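PDB 6Y4R: DotU family type IV/VI secretion system protein from Acinetobacter baumannii, which probably serves, through this cytoplasmic domain of TssL, as a structural component of the membrane-anchored part of the type VI secretion system. Local coordinates for residues 104-108 with 125-129; 3-8 with 120-124; 30-35 with 85-90. All blocks are in the same frame, centred on the assembly; numbering follows the deposited sequence.

Contact 1 (104-108 with 125-129)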
loop_
_atom_site.group_PDB
_atom_site.type_symbol
_atom_site.label_atom_id
_atom_site.label_comp_id
_atom_site.label_asym_id
_atom_site.label_seq_id
_atom_site.Cartn_x
_atom_site.Cartn_y
_atom_site.Cartn_z
ATOM N N PHE A 104 8.851 4.435 1.649
ATOM C CA PHE A 104 8.374 3.072 1.418
ATOM C C PHE A 104 9.552 2.133 1.163
ATOM O O PHE A 104 9.540 0.970 1.591
ATOM C CB PHE A 104 7.385 3.094 0.239
ATOM C CG PHE A 104 6.888 1.744 -0.226
ATOM C CD1 PHE A 104 7.720 0.842 -0.894
ATOM C CD2 PHE A 104 5.549 1.404 -0.056
ATOM C CE1 PHE A 104 7.236 -0.387 -1.349
ATOM C CE2 PHE A 104 5.055 0.165 -0.520
ATOM C CZ PHE A 104 5.907 -0.723 -1.161
ATOM N N PHE A 105 10.590 2.627 0.472
ATOM C CA PHE A 105 11.742 1.810 0.116
ATOM C C PHE A 105 12.784 1.728 1.218
ATOM O O PHE A 105 13.527 0.744 1.251
ATOM C CB PHE A 105 12.337 2.312 -1.204
ATOM C CG PHE A 105 11.413 2.076 -2.400
ATOM C CD1 PHE A 105 11.173 0.780 -2.859
ATOM C CD2 PHE A 105 10.755 3.132 -3.017
ATOM C CE1 PHE A 105 10.325 0.541 -3.925
ATOM C CE2 PHE A 105 9.904 2.900 -4.077
ATOM C CZ PHE A 105 9.686 1.594 -4.538
ATOM N N GLU A 106 12.861 2.730 2.106
ATOM C CA GLU A 106 13.667 2.619 3.325
ATOM C C GLU A 106 13.110 1.543 4.249
ATOM O O GLU A 106 13.854 0.700 4.757
ATOM C CB GLU A 106 13.692 3.967 4.039
ATOM C CG GLU A 106 14.135 5.087 3.141
ATOM C CD GLU A 106 14.717 6.274 3.899
ATOM O OE1 GLU A 106 15.575 6.996 3.332
ATOM O OE2 GLU A 106 14.278 6.532 5.045
ATOM N N ILE A 107 11.789 1.570 4.477
ATOM C CA ILE A 107 11.114 0.555 5.294
ATOM C C ILE A 107 11.243 -0.824 4.648
ATOM O O ILE A 107 11.379 -1.851 5.333
ATOM C CB ILE A 107 9.640 0.951 5.538
ATOM C CG1 ILE A 107 9.569 2.352 6.195
ATOM C CG2 ILE A 107 8.925 -0.124 6.361
ATOM C CD1 ILE A 107 8.179 2.940 6.379
ATOM N N LEU A 108 11.202 -0.873 3.323
ATOM C CA LEU A 108 11.330 -2.162 2.660
ATOM C C LEU A 108 12.710 -2.753 2.901
ATOM O O LEU A 108 12.829 -3.950 3.184
ATOM C CB LEU A 108 11.052 -2.007 1.162
ATOM C CG LEU A 108 11.280 -3.219 0.263
ATOM C CD1 LEU A 108 10.145 -4.211 0.475
ATOM C CD2 LEU A 108 11.346 -2.791 -1.178
ATOM N N PHE A 125 4.511 -5.303 1.600
ATOM C CA PHE A 125 5.252 -4.344 0.780
ATOM C C PHE A 125 5.534 -4.882 -0.614
ATOM O O PHE A 125 5.552 -4.105 -1.574
ATOM C CB PHE A 125 6.568 -3.951 1.436
ATOM C CG PHE A 125 6.452 -2.810 2.414
ATOM C CD1 PHE A 125 5.726 -2.944 3.577
ATOM C CD2 PHE A 125 7.069 -1.590 2.157
ATOM C CE1 PHE A 125 5.636 -1.885 4.474
ATOM C CE2 PHE A 125 6.964 -0.542 3.040
ATOM C CZ PHE A 125 6.253 -0.694 4.199
ATOM N N HIS A 126 5.772 -6.196 -0.745
ATOM C CA HIS A 126 5.927 -6.812 -2.064
ATOM C C HIS A 126 4.629 -6.756 -2.858
ATOM O O HIS A 126 4.635 -6.445 -4.056
ATOM C CB HIS A 126 6.398 -8.262 -1.899
ATOM C CG HIS A 126 6.444 -9.053 -3.172
ATOM N ND1 HIS A 126 5.556 -10.071 -3.440
ATOM C CD2 HIS A 126 7.295 -9.011 -4.226
ATOM C CE1 HIS A 126 5.848 -10.611 -4.614
ATOM N NE2 HIS A 126 6.896 -9.983 -5.116
ATOM N N TYR A 127 3.502 -7.037 -2.201
ATOM C CA TYR A 127 2.206 -7.046 -2.881
ATOM C C TYR A 127 1.769 -5.654 -3.323
ATOM O O TYR A 127 1.094 -5.519 -4.345
ATOM C CB TYR A 127 1.163 -7.694 -1.970
ATOM C CG TYR A 127 -0.107 -8.058 -2.676
ATOM C CD1 TYR A 127 -0.104 -8.986 -3.698
ATOM C CD2 TYR A 127 -1.316 -7.525 -2.281
ATOM C CE1 TYR A 127 -1.279 -9.330 -4.357
ATOM C CE2 TYR A 127 -2.504 -7.868 -2.923
ATOM C CZ TYR A 127 -2.476 -8.771 -3.957
ATOM O OH TYR A 127 -3.640 -9.122 -4.600
ATOM N N CYS A 128 2.123 -4.615 -2.576
ATOM C CA CYS A 128 1.895 -3.260 -3.061
ATOM C C CYS A 128 2.744 -2.985 -4.300
ATOM O O CYS A 128 2.336 -2.228 -5.188
ATOM C CB CYS A 128 2.207 -2.260 -1.956
ATOM S SG CYS A 128 1.078 -2.403 -0.548
ATOM N N LEU A 129 3.949 -3.563 -4.363
ATOM C CA LEU A 129 4.759 -3.401 -5.566
ATOM C C LEU A 129 4.150 -4.133 -6.771
ATOM O O LEU A 129 4.131 -3.574 -7.876
ATOM C CB LEU A 129 6.202 -3.866 -5.302
ATOM C CG LEU A 129 7.006 -3.005 -4.311
ATOM C CD1 LEU A 129 8.243 -3.717 -3.767
ATOM C CD2 LEU A 129 7.414 -1.694 -4.973
#
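Phe125 and Phe104 together fill much of the space between helices 100-114 and 119-130. The two short segments run closer to antiparallel than parallel, their N-to-C directions 138° apart, and their axes approach to 11.5 Å. That is a wide spacing for helices, and large side chains are needed to fill it. Phe125, with chi1 at -86°, lies against segment 104-108: its CE2 comes to 3.3 Å from Phe104 O, its CZ to 3.5 Å from Ile107 CG2, and its CB to 3.7 Å from Leu108 CD1. Phe104 O already accepts the helical bond from Leu108 N. Phe104 adopts the t rotamer, which swings its ring across to the other helix. The two rings meet obliquely, centroids 4.6 Å apart and planes at 43°, with Phe125 CD2 over one face of Phe104. At the edge of the Phe104 ring, CE2 sits 4.0 Å from Cys128 CB, where a small residue leaves room for the aromatic. The CA-to-CB bond of Phe105 points away, yet its m rotamer lets the ring reach Leu129, whose m,t conformation carries CD2 to 3.9 Å from Phe104 CE1 and 3.8 Å from Phe105 CE1. Helix 52-71 packs beside this interface, with Ala61 touching both Phe104 and Phe125, while helix 143-159 receives Phe105 and Leu129 through Leu148 and Val149.

Contact 2 (3-8 with 120-124)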
loop_
_atom_site.group_PDB
_atom_site.type_symbol
_atom_site.label_atom_id
_atom_site.label_comp_id
_atom_site.label_asym_id
_atom_site.label_seq_id
_atom_site.Cartn_x
_atom_site.Cartn_y
_atom_site.Cartn_z
ATOM N N ASN A 3 -2.775 -14.183 7.231
ATOM C CA ASN A 3 -1.659 -13.306 6.908
ATOM C C ASN A 3 -2.139 -11.854 6.894
ATOM O O ASN A 3 -3.341 -11.576 6.849
ATOM C CB ASN A 3 -1.052 -13.762 5.565
ATOM C CG ASN A 3 0.024 -12.830 5.014
ATOM O OD1 ASN A 3 0.745 -12.141 5.754
ATOM N ND2 ASN A 3 0.165 -12.852 3.687
ATOM N N LEU A 4 -1.179 -10.924 6.909
ATOM C CA LEU A 4 -1.519 -9.504 6.846
ATOM C C LEU A 4 -2.051 -9.136 5.464
ATOM O O LEU A 4 -2.825 -8.183 5.330
ATOM C CB LEU A 4 -0.293 -8.655 7.195
ATOM C CG LEU A 4 0.137 -8.458 8.664
ATOM C CD1 LEU A 4 1.274 -7.455 8.737
ATOM C CD2 LEU A 4 -1.009 -8.027 9.577
ATOM N N ILE A 5 -1.643 -9.876 4.431
ATOM C CA ILE A 5 -2.234 -9.716 3.105
ATOM C C ILE A 5 -3.709 -10.104 3.130
ATOM O O ILE A 5 -4.537 -9.469 2.471
ATOM C CB ILE A 5 -1.443 -10.547 2.071
ATOM C CG1 ILE A 5 -0.102 -9.905 1.755
ATOM C CG2 ILE A 5 -2.211 -10.704 0.778
ATOM C CD1 ILE A 5 -0.293 -8.604 1.011
ATOM N N ASP A 6 -4.062 -11.152 3.893
ATOM C CA ASP A 6 -5.451 -11.603 3.981
ATOM C C ASP A 6 -6.338 -10.646 4.785
ATOM O O ASP A 6 -7.539 -10.525 4.487
ATOM C CB ASP A 6 -5.523 -13.023 4.563
ATOM C CG ASP A 6 -4.750 -14.057 3.728
ATOM O OD1 ASP A 6 -4.789 -13.974 2.477
ATOM O OD2 ASP A 6 -4.157 -14.987 4.319
ATOM N N LEU A 7 -5.784 -9.953 5.791
ATOM C CA LEU A 7 -6.588 -8.976 6.528
ATOM C C LEU A 7 -6.852 -7.724 5.700
ATOM O O LEU A 7 -7.908 -7.095 5.850
ATOM C CB LEU A 7 -5.896 -8.589 7.837
ATOM C CG LEU A 7 -5.611 -9.662 8.878
ATOM C CD1 LEU A 7 -4.776 -9.054 9.987
ATOM C CD2 LEU A 7 -6.923 -10.194 9.450
ATOM N N LEU A 8 -5.940 -7.385 4.789
ATOM C CA LEU A 8 -6.098 -6.291 3.838
ATOM C C LEU A 8 -6.796 -6.730 2.556
ATOM O O LEU A 8 -6.826 -5.961 1.581
ATOM C CB LEU A 8 -4.724 -5.709 3.500
ATOM C CG LEU A 8 -3.966 -4.954 4.567
ATOM C CD1 LEU A 8 -2.542 -4.780 4.069
ATOM C CD2 LEU A 8 -4.644 -3.609 4.789
ATOM N N ALA A 120 5.714 -11.131 7.550
ATOM C CA ALA A 120 4.319 -10.756 7.314
ATOM C C ALA A 120 4.234 -9.333 6.777
ATOM O O ALA A 120 3.500 -9.063 5.824
ATOM C CB ALA A 120 3.480 -10.912 8.586
ATOM N N ALA A 121 4.990 -8.407 7.373
ATOM C CA ALA A 121 5.031 -7.051 6.834
ATOM C C ALA A 121 5.623 -7.029 5.431
ATOM O O ALA A 121 5.127 -6.315 4.552
ATOM C CB ALA A 121 5.855 -6.140 7.750
ATOM N N LEU A 122 6.651 -7.844 5.183
ATOM C CA LEU A 122 7.359 -7.738 3.911
ATOM C C LEU A 122 6.532 -8.300 2.764
ATOM O O LEU A 122 6.658 -7.829 1.630
ATOM C CB LEU A 122 8.747 -8.390 4.020
ATOM C CG LEU A 122 9.623 -8.617 2.786
ATOM C CD1 LEU A 122 10.232 -7.292 2.358
ATOM C CD2 LEU A 122 10.719 -9.583 3.135
ATOM N N GLU A 123 5.655 -9.267 3.047
ATOM C CA GLU A 123 4.719 -9.767 2.039
ATOM C C GLU A 123 3.750 -8.682 1.567
ATOM O O GLU A 123 3.334 -8.677 0.402
ATOM C CB GLU A 123 3.932 -10.937 2.619
ATOM C CG GLU A 123 4.503 -12.318 2.358
ATOM C CD GLU A 123 4.030 -13.333 3.389
ATOM O OE1 GLU A 123 3.358 -12.903 4.345
ATOM O OE2 GLU A 123 4.216 -14.565 3.198
ATOM N N VAL A 124 3.355 -7.780 2.473
ATOM C CA VAL A 124 2.509 -6.633 2.128
ATOM C C VAL A 124 3.267 -5.651 1.232
ATOM O O VAL A 124 2.734 -5.180 0.217
ATOM C CB VAL A 124 1.974 -5.953 3.412
ATOM C CG1 VAL A 124 1.344 -4.606 3.113
ATOM C CG2 VAL A 124 0.952 -6.844 4.117
#
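This is a partly buried packing contact that brings the N-terminal end of the chain, with its single-turn helix 4-7, against the first half of helix 119-130. The backbones come close, with CA of Ile5 5.7 Å from CA of Val124 and CA of Leu4 6.0 Å from CA of Ala120. At the Leu4 end, the small methyl of Ala120 allows this closeness: Leu4 CD1 lies 4.1 Å from Ala120 CB. Val124 is the shared apolar partner. Its CG2 is 3.8 Å from both Leu4 CB and Ile5 CD1, and its CG1 is 4.0 Å from Leu8 CD1, so three residues of the N-terminal segment converge on one branched side chain. Leu4 extends this packing to Phe41 of helix 27-47 and Ala58 of helix 52-71. Asn3 occupies the N-cap position of the little helix, and its main-chain O accepts a bond from Leu7 N. At the partly exposed polar side of the contact, Asn3 OD1 stands 3.1 Å from Glu123 OE1; both atoms are acceptors, so this proximity is no hydrogen bond. With Leu4, Ile5 and Leu8 gathered on Val124 and Asn3 poorly ordered, cohesion here probably comes mainly from aliphatic burial.

Contact 3 (30-35 with 85-90)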
loop_
_atom_site.group_PDB
_atom_site.type_symbol
_atom_site.label_atom_id
_atom_site.label_comp_id
_atom_site.label_asym_id
_atom_site.label_seq_id
_atom_site.Cartn_x
_atom_site.Cartn_y
_atom_site.Cartn_z
ATOM N N PHE A 30 -16.260 6.842 -0.521
ATOM C CA PHE A 30 -15.147 5.950 -0.811
ATOM C C PHE A 30 -14.000 6.144 0.178
ATOM O O PHE A 30 -13.359 5.175 0.599
ATOM C CB PHE A 30 -14.692 6.183 -2.259
ATOM C CG PHE A 30 -13.552 5.305 -2.694
ATOM C CD1 PHE A 30 -13.760 3.972 -3.007
ATOM C CD2 PHE A 30 -12.262 5.816 -2.768
ATOM C CE1 PHE A 30 -12.689 3.163 -3.412
ATOM C CE2 PHE A 30 -11.205 5.024 -3.166
ATOM C CZ PHE A 30 -11.416 3.685 -3.491
ATOM N N ARG A 31 -13.733 7.386 0.582
ATOM C CA ARG A 31 -12.579 7.633 1.450
ATOM C C ARG A 31 -12.837 7.137 2.868
ATOM O O ARG A 31 -11.925 6.612 3.527
ATOM C CB ARG A 31 -12.251 9.128 1.495
ATOM C CG ARG A 31 -10.952 9.492 2.249
ATOM C CD ARG A 31 -10.919 10.979 2.425
ATOM N NE ARG A 31 -9.622 11.467 2.889
ATOM C CZ ARG A 31 -9.405 12.032 4.078
ATOM N NH1 ARG A 31 -10.399 12.180 4.926
ATOM N NH2 ARG A 31 -8.199 12.462 4.381
ATOM N N GLU A 32 -14.057 7.360 3.379
ATOM C CA GLU A 32 -14.425 6.855 4.698
ATOM C C GLU A 32 -14.526 5.334 4.708
ATOM O O GLU A 32 -14.354 4.714 5.763
ATOM C CB GLU A 32 -15.734 7.521 5.157
ATOM C CG GLU A 32 -16.581 6.813 6.254
ATOM C CD GLU A 32 -15.799 6.358 7.501
ATOM O OE1 GLU A 32 -15.911 5.162 7.861
ATOM O OE2 GLU A 32 -15.071 7.175 8.118
ATOM N N LYS A 33 -14.757 4.710 3.553
ATOM C CA LYS A 33 -14.745 3.253 3.513
ATOM C C LYS A 33 -13.328 2.716 3.681
ATOM O O LYS A 33 -13.121 1.715 4.381
ATOM C CB LYS A 33 -15.386 2.764 2.211
ATOM C CG LYS A 33 -15.697 1.294 2.187
ATOM C CD LYS A 33 -15.867 0.798 0.757
ATOM C CE LYS A 33 -17.084 1.479 0.089
ATOM N NZ LYS A 33 -17.448 0.896 -1.252
ATOM N N ILE A 34 -12.338 3.409 3.097
ATOM C CA ILE A 34 -10.920 3.068 3.284
ATOM C C ILE A 34 -10.500 3.255 4.741
ATOM O O ILE A 34 -9.809 2.405 5.321
ATOM C CB ILE A 34 -10.038 3.930 2.353
ATOM C CG1 ILE A 34 -10.413 3.738 0.868
ATOM C CG2 ILE A 34 -8.539 3.682 2.626
ATOM C CD1 ILE A 34 -10.131 2.364 0.320
ATOM N N LEU A 35 -10.893 4.383 5.352
ATOM C CA LEU A 35 -10.510 4.625 6.743
ATOM C C LEU A 35 -11.108 3.584 7.677
ATOM O O LEU A 35 -10.444 3.131 8.615
ATOM C CB LEU A 35 -10.925 6.028 7.188
ATOM C CG LEU A 35 -10.299 7.218 6.461
ATOM C CD1 LEU A 35 -11.035 8.523 6.820
ATOM C CD2 LEU A 35 -8.813 7.299 6.770
ATOM N N TRP A 85 -9.697 13.924 -3.374
ATOM C CA TRP A 85 -8.658 13.221 -2.632
ATOM C C TRP A 85 -7.485 14.137 -2.309
ATOM O O TRP A 85 -6.926 14.064 -1.207
ATOM C CB TRP A 85 -8.185 12.004 -3.432
ATOM C CG TRP A 85 -7.522 10.926 -2.614
ATOM C CD1 TRP A 85 -6.178 10.741 -2.422
ATOM C CD2 TRP A 85 -8.178 9.867 -1.899
ATOM N NE1 TRP A 85 -5.961 9.630 -1.634
ATOM C CE2 TRP A 85 -7.173 9.081 -1.298
ATOM C CE3 TRP A 85 -9.519 9.503 -1.719
ATOM C CZ2 TRP A 85 -7.467 7.961 -0.521
ATOM C CZ3 TRP A 85 -9.809 8.395 -0.949
ATOM C CH2 TRP A 85 -8.792 7.639 -0.354
ATOM N N LEU A 86 -7.102 15.015 -3.248
ATOM C CA LEU A 86 -5.909 15.850 -3.077
ATOM C C LEU A 86 -6.055 16.846 -1.927
ATOM O O LEU A 86 -5.049 17.391 -1.453
ATOM C CB LEU A 86 -5.584 16.553 -4.398
ATOM C CG LEU A 86 -6.547 17.614 -4.931
ATOM C CD1 LEU A 86 -6.360 19.014 -4.302
ATOM C CD2 LEU A 86 -6.515 17.658 -6.456
ATOM N N ILE A 87 -7.286 17.096 -1.476
ATOM C CA ILE A 87 -7.518 17.914 -0.288
ATOM C C ILE A 87 -6.699 17.400 0.889
ATOM O O ILE A 87 -6.105 18.170 1.656
ATOM C CB ILE A 87 -9.017 17.946 0.050
ATOM C CG1 ILE A 87 -9.806 18.628 -1.072
ATOM C CG2 ILE A 87 -9.235 18.637 1.389
ATOM C CD1 ILE A 87 -9.217 19.976 -1.466
ATOM N N SER A 88 -6.721 16.073 1.096
ATOM C CA SER A 88 -5.925 15.425 2.132
ATOM C C SER A 88 -5.628 14.003 1.700
ATOM O O SER A 88 -6.445 13.105 1.929
ATOM C CB SER A 88 -6.640 15.416 3.481
ATOM O OG SER A 88 -5.709 15.051 4.491
ATOM N N PRO A 89 -4.484 13.743 1.103
ATOM C CA PRO A 89 -4.115 12.349 0.845
ATOM C C PRO A 89 -3.843 11.633 2.152
ATOM O O PRO A 89 -3.463 12.244 3.153
ATOM C CB PRO A 89 -2.870 12.448 -0.043
ATOM C CG PRO A 89 -2.757 13.904 -0.430
ATOM C CD PRO A 89 -3.564 14.719 0.517
ATOM N N LEU A 90 -4.081 10.318 2.147
ATOM C CA LEU A 90 -4.043 9.554 3.400
ATOM C C LEU A 90 -2.631 9.457 3.974
ATOM O O LEU A 90 -2.457 9.274 5.189
ATOM C CB LEU A 90 -4.600 8.155 3.189
ATOM C CG LEU A 90 -6.079 8.116 2.839
ATOM C CD1 LEU A 90 -6.607 6.669 2.705
ATOM C CD2 LEU A 90 -6.864 8.912 3.864
#
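A turn of helix 27-47 faces the connection between helices 79-85 and 90-95, and their backbones stay well separated: CA of Arg31 is 8.0 Å from CA of Trp85, and CA of Leu35 is 8.8 Å from CA of Leu90. The connection leaves helical geometry at Ser88, whose phi/psi of -152/96 is extended, and Pro89 then takes the N-cap position before the next helix. Long side chains bridge the gap. Arg31, all-trans through chi3, lays its CB 3.5 Å from Trp85 CZ3 and sends its guanidinium onward, where NH2 donates a hydrogen bond to Ser88 O at 3.1 Å. An arginine suits this place because its aliphatic stem can pack on the indole while its charged tip satisfies a loop carbonyl. One helical turn on from Phe30, Ile34 CG2 meets Leu90 CD1 at 3.6 Å, and Leu35 CD2 meets Leu90 CD2 at 3.9 Å. Phe30 CD2 approaches Trp85 CZ3 at 4.0 Å. The indole nitrogen is held by Asp67 of helix 52-71, whose OD1 also accepts from Leu90 N. This is helix-to-loop packing within an all-helical DotU-family domain: a side chain of helix 27-47 bonds to a carbonyl of the connection between helices 79-85 and 90-95.

How the contacts relate
Contacts 1 and 2 share helix 119-130 and lie 12 Å apart between centres. They touch directly: Tyr127 CB is 3.4 Å from Ile5 CD1, and Leu108 CD1 is 3.6 Å from Leu122 CD1, so the apolar packing is continuous from one to the other. Contact 3 is separate, its centre 21 Å from each of the others and across the chain's centre from contact 1; its nearest atoms are about 12 Å from contact 1 and about 8 Å from contact 2. In sequence it is nested within the long loop closed by contact 2. Helix 52-71 borders all three, through Ala61, Ala58 and Asp67 respectively, and so links the two regions.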